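Local coordinates for protein NAD(+) phosphorylase MbcT (Mycobacterium tuberculosis, PDB 6FKG) that degrades NAD(+) by phosphorolysis as the toxin of a type II toxin-antitoxin pair, killing the cell unless its antitoxin MbcA blocks the active site, at residues 54-59 with 154-159; 46-51 with 129-134. One frame throughout, in Å; residues are numbered along the deposited sequence.

From the N terminus the chain passes helix 39-44 and enters the loop that holds 46-51, then at once strand 56-60. Interaction 2 closes the first long loop, bringing helix 126-137 back against 46-51 across 77 intervening residues. Interaction 1 closes the second, setting the end of strand 150-156 beside 54-59 across 94 residues. The order is 46-51, 54-59, 129-134, 154-159, so the two closures cross. Interaction 1 belongs to the mixed sheet of the RES domain, whereas interaction 2 fastens a helix beside it. Their centres lie 11 Å apart, and Tyr58 joins them through its hydroxyl, which meets Asn49 and Trp48.

Interaction 1: 54-59 with 154-159; sequences FPAIYL and VVTAYE
Two antiparallel strands, 56-59 and 154-156, pair here within the mixed beta sheet of the RES domain. Ile57 and Val155 form the hydrogen-bonded pair: Ile57 N donates to Val155 O at 2.9 Å, and Val155 N returns a straight bond (169°) to Ile57 O, both donors lying in the carbonyl planes. Ala56-Thr156 and Tyr58-Val154 are the non-hydrogen-bonded pairs on either side.

Side chains alternate between the faces. On one, the beta-branched pair Ile57 and Val155 sets CB beside CB, and Leu59 CD1 crosses obliquely to Val155 CG2 at 3.6 Å. On the other lie Ala56, Tyr58, Val154 and Thr156. Val154 CG1, anti to its backbone N, lies over one face of the Tyr58 ring in a CH-pi contact, 4.0 Å from the centroid and offset toward the rim. Phe54, its CG held in the crowded position between N and carbonyl carbon (chi1 52°), runs alongside Thr156 and brings CE1 to Thr156 CG2 at 3.5 Å.

Leu167 extends the layer of Ile57 and Val155, and Cys25 and Arg27 of strand 19-30 also pack on it. On the other face the small Ala56 packs against Ala41 of helix 39-44, Phe54 stacks on Trp136, and Tyr58, its hydroxyl held by Asn49, meets Phe114 of the antitoxin chain.

Beyond the strand, Ala157 N still reaches Pro55 O at 2.9 Å, although from above the carbonyl plane. Pro55 suits this end because its ring uses up its own N while its carbonyl continues the pairing. Ala157 is the N-cap of helix 158-161; its backbone turns with positive phi (51°), and its small methyl lies near CB of Phe54. A water within hydrogen-bonding distance of Val155 O links strand end and helix start, accepting from Tyr158 N at 2.9 Å.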
loop_
_atom_site.group_PDB
_atom_site.type_symbol
_atom_site.label_atom_id
_atom_site.label_comp_id
_atom_site.label_asym_id
_atom_site.label_seq_id
_atom_site.Cartn_x
_atom_site.Cartn_y
_atom_site.Cartn_z
ATOM N N PHE B 54 23.523 6.146 18.909
ATOM C CA PHE B 54 24.390 6.296 20.069
ATOM C C PHE B 54 24.047 7.561 20.816
ATOM O O PHE B 54 23.620 8.536 20.207
ATOM C CB PHE B 54 25.884 6.307 19.662
ATOM C CG PHE B 54 26.241 7.312 18.558
ATOM C CD1 PHE B 54 26.624 8.607 18.868
ATOM C CD2 PHE B 54 26.231 6.929 17.221
ATOM C CE1 PHE B 54 26.972 9.523 17.851
ATOM C CE2 PHE B 54 26.575 7.815 16.209
ATOM C CZ PHE B 54 26.947 9.116 16.516
ATOM N N PRO B 55 24.244 7.550 22.146
ATOM C CA PRO B 55 24.133 8.776 22.933
ATOM C C PRO B 55 25.236 9.741 22.547
ATOM O O PRO B 55 26.331 9.328 22.140
ATOM C CB PRO B 55 24.301 8.302 24.389
ATOM C CG PRO B 55 24.214 6.812 24.356
ATOM C CD PRO B 55 24.582 6.376 22.971
ATOM N N ALA B 56 24.946 11.028 22.658
ATOM C CA ALA B 56 25.962 12.045 22.393
ATOM C C ALA B 56 25.744 13.231 23.313
ATOM O O ALA B 56 24.606 13.569 23.632
ATOM C CB ALA B 56 25.929 12.488 20.922
ATOM N N ILE B 57 26.851 13.845 23.734
ATOM C CA ILE B 57 26.840 14.980 24.656
ATOM C C ILE B 57 27.477 16.167 23.970
ATOM O O ILE B 57 28.580 16.050 23.448
ATOM C CB ILE B 57 27.654 14.705 25.937
ATOM C CG1 ILE B 57 27.141 13.482 26.694
ATOM C CG2 ILE B 57 27.629 15.912 26.854
ATOM C CD1 ILE B 57 28.039 13.155 27.882
ATOM N N TYR B 58 26.812 17.319 23.996
ATOM C CA TYR B 58 27.367 18.516 23.380
ATOM C C TYR B 58 27.912 19.482 24.438
ATOM O O TYR B 58 27.183 19.896 25.344
ATOM C CB TYR B 58 26.292 19.184 22.516
ATOM C CG TYR B 58 26.039 18.430 21.222
ATOM C CD1 TYR B 58 25.233 17.298 21.201
ATOM C CD2 TYR B 58 26.647 18.834 20.033
ATOM C CE1 TYR B 58 25.015 16.589 20.020
ATOM C CE2 TYR B 58 26.439 18.134 18.851
ATOM C CZ TYR B 58 25.630 17.006 18.857
ATOM O OH TYR B 58 25.429 16.306 17.693
ATOM N N LEU B 59 29.205 19.802 24.333
ATOM C CA LEU B 59 29.866 20.713 25.264
ATOM C C LEU B 59 30.544 21.846 24.516
ATOM O O LEU B 59 30.880 21.700 23.355
ATOM C CB LEU B 59 30.909 19.973 26.113
ATOM C CG LEU B 59 30.342 18.753 26.859
ATOM C CD1 LEU B 59 30.985 17.491 26.343
ATOM C CD2 LEU B 59 30.583 18.883 28.336
ATOM N N VAL B 154 31.741 17.183 20.800
ATOM C CA VAL B 154 30.669 16.202 20.776
ATOM C C VAL B 154 31.230 14.889 21.279
ATOM O O VAL B 154 32.122 14.338 20.647
ATOM C CB VAL B 154 30.100 16.015 19.367
ATOM C CG1 VAL B 154 28.821 15.188 19.421
ATOM C CG2 VAL B 154 29.829 17.383 18.745
ATOM N N VAL B 155 30.735 14.412 22.420
ATOM C CA VAL B 155 31.255 13.186 23.019
ATOM C C VAL B 155 30.294 12.037 22.726
ATOM O O VAL B 155 29.130 12.090 23.093
ATOM C CB VAL B 155 31.449 13.331 24.545
ATOM C CG1 VAL B 155 32.069 12.064 25.119
ATOM C CG2 VAL B 155 32.328 14.529 24.846
ATOM N N THR B 156 30.784 10.997 22.066
ATOM C CA THR B 156 29.885 9.990 21.504
ATOM C C THR B 156 30.012 8.674 22.253
ATOM O O THR B 156 31.120 8.160 22.424
ATOM C CB THR B 156 30.158 9.774 19.990
ATOM O OG1 THR B 156 31.547 9.506 19.780
ATOM C CG2 THR B 156 29.804 11.028 19.191
ATOM N N ALA B 157 28.868 8.153 22.713
ATOM C CA ALA B 157 28.809 6.897 23.466
ATOM C C ALA B 157 29.815 6.908 24.622
ATOM O O ALA B 157 30.603 5.975 24.801
ATOM C CB ALA B 157 29.057 5.721 22.547
ATOM N N TYR B 158 29.768 8.001 25.379
ATOM C CA TYR B 158 30.618 8.264 26.527
ATOM C C TYR B 158 30.785 7.058 27.441
ATOM O O TYR B 158 31.906 6.668 27.786
ATOM C CB TYR B 158 30.025 9.450 27.302
ATOM C CG TYR B 158 30.419 9.544 28.745
ATOM C CD1 TYR B 158 29.452 9.519 29.748
ATOM C CD2 TYR B 158 31.756 9.670 29.115
ATOM C CE1 TYR B 158 29.813 9.603 31.087
ATOM C CE2 TYR B 158 32.125 9.758 30.445
ATOM C CZ TYR B 158 31.155 9.726 31.428
ATOM O OH TYR B 158 31.533 9.817 32.753
ATOM N N GLU B 159 29.656 6.468 27.815
ATOM C CA GLU B 159 29.612 5.395 28.804
ATOM C C GLU B 159 30.459 4.181 28.412
ATOM O O GLU B 159 31.178 3.629 29.246
ATOM C CB GLU B 159 28.153 4.976 29.041
ATOM C CG GLU B 159 27.237 6.092 29.593
ATOM C CD GLU B 159 26.679 7.050 28.520
ATOM O OE1 GLU B 159 27.158 7.046 27.365
ATOM O OE2 GLU B 159 25.739 7.810 28.843
HETATM O O HOH W 1 27.931 10.262 25.011
#

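Interaction 2: 46-51 with 129-134; sequences GRWNPP and QAVGHA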
loop_
_atom_site.group_PDB
_atom_site.type_symbol
_atom_site.label_atom_id
_atom_site.label_comp_id
_atom_site.label_asym_id
_atom_site.label_seq_id
_atom_site.Cartn_x
_atom_site.Cartn_y
_atom_site.Cartn_z
ATOM N N GLY B 46 21.413 15.320 16.565
ATOM C CA GLY B 46 22.025 16.613 16.841
ATOM C C GLY B 46 22.804 17.019 15.605
ATOM O O GLY B 46 22.901 16.235 14.662
ATOM N N ARG B 47 23.351 18.237 15.584
ATOM C CA ARG B 47 24.033 18.691 14.385
ATOM C C ARG B 47 25.100 17.688 13.960
ATOM O O ARG B 47 25.260 17.413 12.767
ATOM C CB ARG B 47 24.670 20.076 14.572
ATOM C CG ARG B 47 25.448 20.516 13.319
ATOM C CD ARG B 47 25.724 22.014 13.278
ATOM N NE ARG B 47 24.507 22.831 13.284
ATOM C CZ ARG B 47 23.865 23.273 12.203
ATOM N NH1 ARG B 47 24.300 22.994 10.975
ATOM N NH2 ARG B 47 22.770 24.011 12.352
ATOM N N TRP B 48 25.788 17.113 14.942
ATOM C CA TRP B 48 26.910 16.218 14.682
ATOM C C TRP B 48 26.642 14.735 14.986
ATOM O O TRP B 48 27.572 13.963 15.133
ATOM C CB TRP B 48 28.134 16.686 15.491
ATOM C CG TRP B 48 28.673 18.017 15.029
ATOM C CD1 TRP B 48 28.350 19.256 15.514
ATOM C CD2 TRP B 48 29.626 18.233 13.974
ATOM N NE1 TRP B 48 29.049 20.232 14.819
ATOM C CE2 TRP B 48 29.835 19.625 13.874
ATOM C CE3 TRP B 48 30.318 17.382 13.104
ATOM C CZ2 TRP B 48 30.726 20.183 12.948
ATOM C CZ3 TRP B 48 31.208 17.946 12.177
ATOM C CH2 TRP B 48 31.399 19.327 12.115
ATOM N N ASN B 49 25.382 14.328 15.084
ATOM C CA ASN B 49 25.094 12.895 15.218
ATOM C C ASN B 49 23.739 12.538 14.657
ATOM O O ASN B 49 22.753 13.232 14.903
ATOM C CB ASN B 49 25.162 12.428 16.691
ATOM C CG ASN B 49 24.018 12.958 17.527
ATOM O OD1 ASN B 49 24.037 14.116 17.945
ATOM N ND2 ASN B 49 23.008 12.121 17.761
ATOM N N PRO B 50 23.679 11.431 13.909
ATOM C CA PRO B 50 22.374 10.930 13.485
ATOM C C PRO B 50 21.646 10.408 14.717
ATOM O O PRO B 50 22.296 10.119 15.727
ATOM C CB PRO B 50 22.729 9.795 12.525
ATOM C CG PRO B 50 24.019 9.262 13.087
ATOM C CD PRO B 50 24.764 10.481 13.601
ATOM N N PRO B 51 20.319 10.295 14.639
ATOM C CA PRO B 51 19.547 9.767 15.764
ATOM C C PRO B 51 19.636 8.246 15.860
ATOM O O PRO B 51 20.103 7.608 14.919
ATOM C CB PRO B 51 18.121 10.217 15.447
ATOM C CG PRO B 51 18.086 10.360 13.954
ATOM C CD PRO B 51 19.458 10.783 13.541
ATOM N N GLN B 129 26.363 15.243 10.390
ATOM C CA GLN B 129 25.911 13.991 11.010
ATOM C C GLN B 129 26.637 12.779 10.439
ATOM O O GLN B 129 26.977 11.851 11.170
ATOM C CB GLN B 129 24.402 13.821 10.841
ATOM C CG GLN B 129 23.591 14.765 11.722
ATOM C CD GLN B 129 22.099 14.609 11.517
ATOM O OE1 GLN B 129 21.631 14.447 10.390
ATOM N NE2 GLN B 129 21.343 14.638 12.608
ATOM N N ALA B 130 26.879 12.783 9.134
ATOM C CA ALA B 130 27.605 11.682 8.516
ATOM C C ALA B 130 29.021 11.613 9.068
ATOM O O ALA B 130 29.553 10.527 9.308
ATOM C CB ALA B 130 27.632 11.833 7.008
ATOM N N VAL B 131 29.626 12.779 9.281
ATOM C CA VAL B 131 30.980 12.829 9.819
ATOM C C VAL B 131 31.012 12.335 11.275
ATOM O O VAL B 131 31.881 11.531 11.646
ATOM C CB VAL B 131 31.571 14.264 9.707
ATOM C CG1 VAL B 131 32.879 14.370 10.465
ATOM C CG2 VAL B 131 31.780 14.634 8.238
ATOM N N GLY B 132 30.073 12.797 12.099
ATOM C CA GLY B 132 29.989 12.320 13.479
ATOM C C GLY B 132 29.706 10.827 13.526
ATOM O O GLY B 132 30.280 10.096 14.335
ATOM N N HIS B 133 28.824 10.361 12.648
ATOM C CA HIS B 133 28.525 8.935 12.561
ATOM C C HIS B 133 29.798 8.134 12.292
ATOM O O HIS B 133 30.068 7.134 12.950
ATOM C CB HIS B 133 27.505 8.681 11.463
ATOM C CG HIS B 133 27.045 7.259 11.368
ATOM N ND1 HIS B 133 26.340 6.782 10.283
ATOM C CD2 HIS B 133 27.157 6.218 12.228
ATOM C CE1 HIS B 133 26.052 5.505 10.471
ATOM N NE2 HIS B 133 26.544 5.138 11.642
ATOM N N ALA B 134 30.581 8.580 11.320
ATOM C CA ALA B 134 31.797 7.856 10.946
ATOM C C ALA B 134 32.831 7.861 12.074
ATOM O O ALA B 134 33.493 6.853 12.311
ATOM C CB ALA B 134 32.396 8.451 9.675
#
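Gln129 reaches from its helix into a type I beta turn, Gly46 to Asn49, and grips both of its ends with one amide nitrogen. The side chain leaves with CG beside its own N and runs extended beyond it (chi2 179°), long enough to carry NE2 to the two carbonyl oxygens of the turn. There NE2 donates to Gly46 O at 3.0 Å from above the carbonyl plane, and more weakly to Asn49 O. Each carbonyl is also used by the turn: Gly46 O accepts Asn49 N at 3.2 Å, and Asn49 O accepts Gly46 N at 3.0 Å. Two backbone pairs therefore close the turn, and glutamine suits the place because one side-chain NH2 has two hydrogens for two acceptors.

Trp48 O faces the helix at Gly132, whose CA lies 3.4 Å away in a straight CA-H...O contact; a beta carbon there would run into that oxygen. The indole of Trp48 presents its edge to Val131 CG1. Next along, Pro50, which has no N-H to satisfy, lays CG and CD across His133 CB, the two side chains at about a right angle, with CG 3.9 Å from CB. Asn49 ND2 holds Pro50 O at 2.9 Å and also Ala41 O, while OD1 is taken up by Tyr58. His133 NE2 bonds to Tyr60 of one MbcA chain, whereas Arg47 starts off away from 129-134, packs along Cys128, and bonds to Gly122 O and, by a salt bridge, to the terminal carboxylate of Val115 of another MbcA chain.

Helix 126-137 thus lies between helix 7-16, met by Ala130 at Leu9 and Ala134 at Ile13, and the loop joining helix 39-44 to strand 56-60.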